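Local structure of DNA polymerase III, beta subunit (Eubacterium rectale, 3T0P) at residues 10-15 / 77-82; 192-197 / 236-241. The protein probably tethers DNA polymerase and other proteins to DNA for processive synthesis, acting as a ring-shaped head-to-tail homodimer that encircles the duplex. All blocks are in the same frame, centred on the assembly; numbering follows the deposited sequence. Where two conformers were deposited one is given.

Near the N terminus, helix 8-18 is followed by four strands before helix 72-81 returns to pack beside it, and contact 1 closes this first loop within the N-terminal domain. The chain then completes that domain and enters the central one, where contact 2 closes a shorter loop of 38 residues: strand 187-196 leads through helix 197-206 and three strands to 236-241. The two loops follow in series, neither nested nor crossed, with contact centres 33 Å apart. Contact 1 joins two helices; contact 2 joins the edge of a nine-stranded sheet to the segment leaving strand 231-236, which belongs to the eight-stranded sheet shared by the N-terminal and central domains.

Contact 1: 10-15 / 77-82; sequences NLLKGV and EIVRKL
V79 drives its forked side chain between L11 and L12, joining helices 8-18 and 72-81, the roughly antiparallel helix pair of the N-terminal domain in this DNA-encircling ring. The short segments cross at -142° with their axes 9.1 Å apart, close enough for a small branched residue to reach the opposite backbone. With CG1 of V79 anti to its backbone N (chi1 169°), that methyl lies against the L12 main chain, while CG2 turns to L11. The L11 side chain crosses that of V79 at about a right angle and sets CD2 3.8 Å from V79 CG2. L11 also rests on V87 and I89 of strand 86-91, so a long leucine suits a place where it must reach both the neighbouring helix and the sheet beneath. V15, one turn on from L11, stands further back from V79 and leans on F75. At the more open side, L12 lies across the aliphatic root of R80, its CD1 3.9 Å from R80 CG; arginine can offer methylenes here and still carry a polar end, whose NH2 bonds to N16 OD1. The closest approach in the contact is V79 CG1 to L12 N, at 3.5 Å.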
loop_
_atom_site.group_PDB
_atom_site.type_symbol
_atom_site.label_atom_id
_atom_site.label_comp_id
_atom_site.label_asym_id
_atom_site.label_seq_id
_atom_site.Cartn_x
_atom_site.Cartn_y
_atom_site.Cartn_z
ATOM N N ASN B 10 -13.310 10.849 -19.192
ATOM C CA ASN B 10 -14.649 11.008 -18.648
ATOM C C ASN B 10 -15.221 9.663 -18.272
ATOM O O ASN B 10 -15.849 9.530 -17.234
ATOM C CB ASN B 10 -15.537 11.722 -19.676
ATOM C CG ASN B 10 -15.268 13.198 -19.756
ATOM O OD1 ASN B 10 -14.772 13.804 -18.813
ATOM N ND2 ASN B 10 -15.686 13.833 -20.828
ATOM N N LEU B 11 -14.950 8.646 -19.101
ATOM C CA LEU B 11 -15.443 7.297 -18.876
ATOM C C LEU B 11 -14.733 6.707 -17.677
ATOM O O LEU B 11 -15.388 6.085 -16.857
ATOM C CB LEU B 11 -15.228 6.473 -20.156
ATOM C CG LEU B 11 -15.922 5.126 -20.323
ATOM C CD1 LEU B 11 -17.454 5.228 -20.119
ATOM C CD2 LEU B 11 -15.623 4.581 -21.711
ATOM N N LEU B 12 -13.417 6.989 -17.522
ATOM C CA LEU B 12 -12.633 6.493 -16.404
ATOM C C LEU B 12 -13.096 7.114 -15.093
ATOM O O LEU B 12 -13.278 6.394 -14.111
ATOM C CB LEU B 12 -11.116 6.707 -16.613
ATOM C CG LEU B 12 -10.215 6.262 -15.463
ATOM C CD1 LEU B 12 -10.411 4.771 -15.143
ATOM C CD2 LEU B 12 -8.738 6.576 -15.752
ATOM N N LYS B 13 -13.267 8.434 -15.059
ATOM C CA LYS B 13 -13.743 9.086 -13.846
ATOM C C LYS B 13 -15.100 8.470 -13.437
ATOM O O LYS B 13 -15.279 8.149 -12.279
ATOM C CB LYS B 13 -13.858 10.619 -14.044
ATOM C CG LYS B 13 -14.298 11.364 -12.796
ATOM C CD LYS B 13 -14.296 12.863 -12.997
ATOM C CE LYS B 13 -14.432 13.589 -11.677
ATOM N NZ LYS B 13 -14.415 15.064 -11.864
ATOM N N GLY B 14 -15.980 8.233 -14.403
ATOM C CA GLY B 14 -17.296 7.663 -14.143
ATOM C C GLY B 14 -17.292 6.250 -13.597
ATOM O O GLY B 14 -18.020 5.967 -12.634
ATOM N N VAL B 15 -16.497 5.337 -14.223
ATOM C CA VAL B 15 -16.446 3.935 -13.765
ATOM C C VAL B 15 -15.818 3.877 -12.371
ATOM O O VAL B 15 -16.248 3.067 -11.565
ATOM C CB VAL B 15 -15.775 2.921 -14.748
ATOM C CG1 VAL B 15 -16.329 3.059 -16.162
ATOM C CG2 VAL B 15 -14.251 3.023 -14.739
ATOM N N GLU B 77 -11.158 -2.125 -15.821
ATOM C CA GLU B 77 -9.772 -2.433 -16.183
ATOM C C GLU B 77 -9.543 -2.112 -17.667
ATOM O O GLU B 77 -8.503 -1.562 -18.007
ATOM C CB GLU B 77 -9.430 -3.889 -15.859
ATOM C CG GLU B 77 -7.959 -4.111 -15.582
ATOM C CD GLU B 77 -7.623 -5.281 -14.674
ATOM O OE1 GLU B 77 -8.314 -5.446 -13.641
ATOM O OE2 GLU B 77 -6.627 -5.989 -14.958
ATOM N N ILE B 78 -10.555 -2.348 -18.533
ATOM C CA ILE B 78 -10.447 -2.019 -19.959
ATOM C C ILE B 78 -10.281 -0.504 -20.102
ATOM O O ILE B 78 -9.304 -0.071 -20.693
ATOM C CB ILE B 78 -11.631 -2.556 -20.806
ATOM C CG1 ILE B 78 -11.582 -4.090 -20.913
ATOM C CG2 ILE B 78 -11.675 -1.913 -22.206
ATOM C CD1 ILE B 78 -12.763 -4.752 -21.631
ATOM N N VAL B 79 -11.188 0.280 -19.489
ATOM C CA VAL B 79 -11.254 1.737 -19.592
ATOM C C VAL B 79 -9.976 2.361 -19.058
ATOM O O VAL B 79 -9.414 3.242 -19.704
ATOM C CB VAL B 79 -12.540 2.292 -18.914
ATOM C CG1 VAL B 79 -12.491 3.809 -18.779
ATOM C CG2 VAL B 79 -13.780 1.871 -19.699
ATOM N N ARG B 80 -9.484 1.855 -17.916
ATOM C CA ARG B 80 -8.269 2.312 -17.233
ATOM C C ARG B 80 -6.978 2.053 -18.039
ATOM O O ARG B 80 -5.991 2.771 -17.844
ATOM C CB ARG B 80 -8.154 1.613 -15.872
ATOM C CG ARG B 80 -7.333 2.369 -14.841
ATOM C CD ARG B 80 -7.483 1.766 -13.463
ATOM N NE ARG B 80 -8.854 1.874 -12.953
ATOM C CZ ARG B 80 -9.610 0.828 -12.641
ATOM N NH1 ARG B 80 -9.134 -0.408 -12.776
ATOM N NH2 ARG B 80 -10.837 1.008 -12.173
ATOM N N LYS B 81 -6.963 1.002 -18.880
ATOM C CA LYS B 81 -5.805 0.632 -19.691
ATOM C C LYS B 81 -5.899 1.048 -21.168
ATOM O O LYS B 81 -4.907 0.931 -21.876
ATOM C CB LYS B 81 -5.535 -0.870 -19.556
ATOM C CG LYS B 81 -5.055 -1.208 -18.146
ATOM C CD LYS B 81 -4.491 -2.599 -18.057
ATOM C CE LYS B 81 -3.868 -2.885 -16.712
ATOM N NZ LYS B 81 -3.668 -4.346 -16.547
ATOM N N LEU B 82 -7.031 1.618 -21.609
ATOM C CA LEU B 82 -7.136 2.089 -22.983
ATOM C C LEU B 82 -6.314 3.357 -23.189
ATOM O O LEU B 82 -6.044 4.063 -22.216
ATOM C CB LEU B 82 -8.603 2.360 -23.380
ATOM C CG LEU B 82 -9.441 1.146 -23.756
ATOM C CD1 LEU B 82 -10.870 1.549 -24.037
ATOM C CD2 LEU B 82 -8.848 0.366 -24.904
#

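Contact 2: 192-197 / 236-241; sequences KVVVPG and RLIEGE
L237 CG (chi1 -68°) and I238 CG1 (chi1 -52°) both lean back beside the backbone N, anti to the carbonyl carbon, and since the chain is extended the leucine goes over V193 and V195 and the isoleucine over V194 and P196. They meet the end of the central-domain strand 187-196, outermost within this chain in an antiparallel sheet that continues into the C-terminal domain, and paired beyond with strand 157-163. As far as I238, segment 236-241 runs antiparallel to it without being a regular strand, then departs. L237 straddles V193 and V195: CD1 lies 3.8 Å from V193 CG1, and CD2 is 4.0 Å from V195 CG2. An alanine here would probably leave the V193 and V195 methyls without this cover and open a gap beside I224, which L237 also touches. I238, extended at chi2 172°, pushes CD1 to 3.9 Å from V194 CG1 and equally near P196 CA, filling the angle between that methyl and the proline ring. P196, at the N-cap of helix 197-206, has no N-H to give to R236 O, and its ring carbon CD lies there instead, 3.2 Å from that oxygen. The backbones meet through one nearly straight bond, I238 N to V194 O at 2.8 Å. Where its return mate would lie, a water takes over, accepting from V194 N and donating to I238 O, each at 2.7 Å.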
loop_
_atom_site.group_PDB
_atom_site.type_symbol
_atom_site.label_atom_id
_atom_site.label_comp_id
_atom_site.label_asym_id
_atom_site.label_seq_id
_atom_site.Cartn_x
_atom_site.Cartn_y
_atom_site.Cartn_z
ATOM N N LYS B 192 -34.227 13.100 11.804
ATOM C CA LYS B 192 -33.454 12.143 12.592
ATOM C C LYS B 192 -33.453 10.815 11.834
ATOM O O LYS B 192 -34.477 10.144 11.769
ATOM C CB LYS B 192 -34.094 12.020 13.994
ATOM C CG LYS B 192 -33.122 11.710 15.107
ATOM C CD LYS B 192 -33.847 11.393 16.414
ATOM C CE LYS B 192 -32.924 10.698 17.391
ATOM N NZ LYS B 192 -33.498 10.608 18.772
ATOM N N VAL B 193 -32.335 10.474 11.194
ATOM C CA VAL B 193 -32.204 9.256 10.387
ATOM C C VAL B 193 -30.890 8.527 10.687
ATOM O O VAL B 193 -29.930 9.132 11.177
ATOM C CB VAL B 193 -32.331 9.533 8.866
ATOM C CG1 VAL B 193 -33.704 10.109 8.521
ATOM C CG2 VAL B 193 -31.193 10.415 8.339
ATOM N N VAL B 194 -30.844 7.232 10.358
ATOM C CA VAL B 194 -29.660 6.415 10.556
ATOM C C VAL B 194 -29.204 5.929 9.166
ATOM O O VAL B 194 -29.912 5.172 8.487
ATOM C CB VAL B 194 -29.871 5.259 11.570
ATOM C CG1 VAL B 194 -28.564 4.510 11.833
ATOM C CG2 VAL B 194 -30.455 5.775 12.881
ATOM N N VAL B 195 -28.037 6.425 8.751
ATOM C CA VAL B 195 -27.411 6.147 7.469
ATOM C C VAL B 195 -26.480 4.931 7.624
ATOM O O VAL B 195 -25.625 4.964 8.508
ATOM C CB VAL B 195 -26.629 7.385 6.912
ATOM C CG1 VAL B 195 -26.119 7.119 5.496
ATOM C CG2 VAL B 195 -27.492 8.659 6.956
ATOM N N PRO B 196 -26.584 3.897 6.747
ATOM C CA PRO B 196 -25.667 2.748 6.844
ATOM C C PRO B 196 -24.194 3.169 6.799
ATOM O O PRO B 196 -23.855 4.131 6.108
ATOM C CB PRO B 196 -26.022 1.908 5.607
ATOM C CG PRO B 196 -27.438 2.278 5.304
ATOM C CD PRO B 196 -27.544 3.724 5.634
ATOM N N GLY B 197 -23.351 2.470 7.563
ATOM C CA GLY B 197 -21.921 2.734 7.645
ATOM C C GLY B 197 -21.239 2.603 6.308
ATOM O O GLY B 197 -20.454 3.478 5.926
ATOM N N ARG B 236 -30.535 3.435 1.125
ATOM C CA ARG B 236 -31.621 3.080 2.037
ATOM C C ARG B 236 -31.224 3.550 3.428
ATOM O O ARG B 236 -30.043 3.731 3.679
ATOM C CB ARG B 236 -31.852 1.577 2.047
ATOM C CG ARG B 236 -32.510 0.990 0.793
ATOM C CD ARG B 236 -33.129 -0.390 1.056
ATOM N NE ARG B 236 -32.313 -1.225 1.952
ATOM C CZ ARG B 236 -31.779 -2.402 1.626
ATOM N NH1 ARG B 236 -31.999 -2.933 0.427
ATOM N NH2 ARG B 236 -31.039 -3.067 2.506
ATOM N N LEU B 237 -32.183 3.796 4.313
ATOM C CA LEU B 237 -31.902 4.202 5.679
ATOM C C LEU B 237 -32.184 3.026 6.616
ATOM O O LEU B 237 -32.943 2.137 6.256
ATOM C CB LEU B 237 -32.776 5.417 6.054
ATOM C CG LEU B 237 -32.471 6.719 5.328
ATOM C CD1 LEU B 237 -33.571 7.717 5.580
ATOM C CD2 LEU B 237 -31.100 7.286 5.736
ATOM N N ILE B 238 -31.583 3.013 7.811
ATOM C CA ILE B 238 -31.835 1.935 8.777
ATOM C C ILE B 238 -33.095 2.277 9.593
ATOM O O ILE B 238 -33.192 3.374 10.155
ATOM C CB ILE B 238 -30.611 1.672 9.679
ATOM C CG1 ILE B 238 -29.352 1.451 8.819
ATOM C CG2 ILE B 238 -30.893 0.490 10.617
ATOM C CD1 ILE B 238 -28.051 1.371 9.559
ATOM N N GLU B 239 -34.048 1.331 9.653
ATOM C CA GLU B 239 -35.305 1.518 10.371
ATOM C C GLU B 239 -35.146 1.234 11.875
ATOM O O GLU B 239 -34.323 0.402 12.269
ATOM C CB GLU B 239 -36.400 0.625 9.765
ATOM N N GLY B 240 -35.926 1.950 12.689
ATOM C CA GLY B 240 -35.933 1.797 14.145
ATOM C C GLY B 240 -35.568 3.027 14.956
ATOM O O GLY B 240 -34.979 3.990 14.446
ATOM N N GLU B 241 -35.903 2.992 16.247
ATOM C CA GLU B 241 -35.607 4.097 17.153
ATOM C C GLU B 241 -34.146 4.009 17.580
ATOM O O GLU B 241 -33.733 2.979 18.111
ATOM C CB GLU B 241 -36.556 4.087 18.363
HETATM O O HOH W 1 -33.132 6.008 9.698
#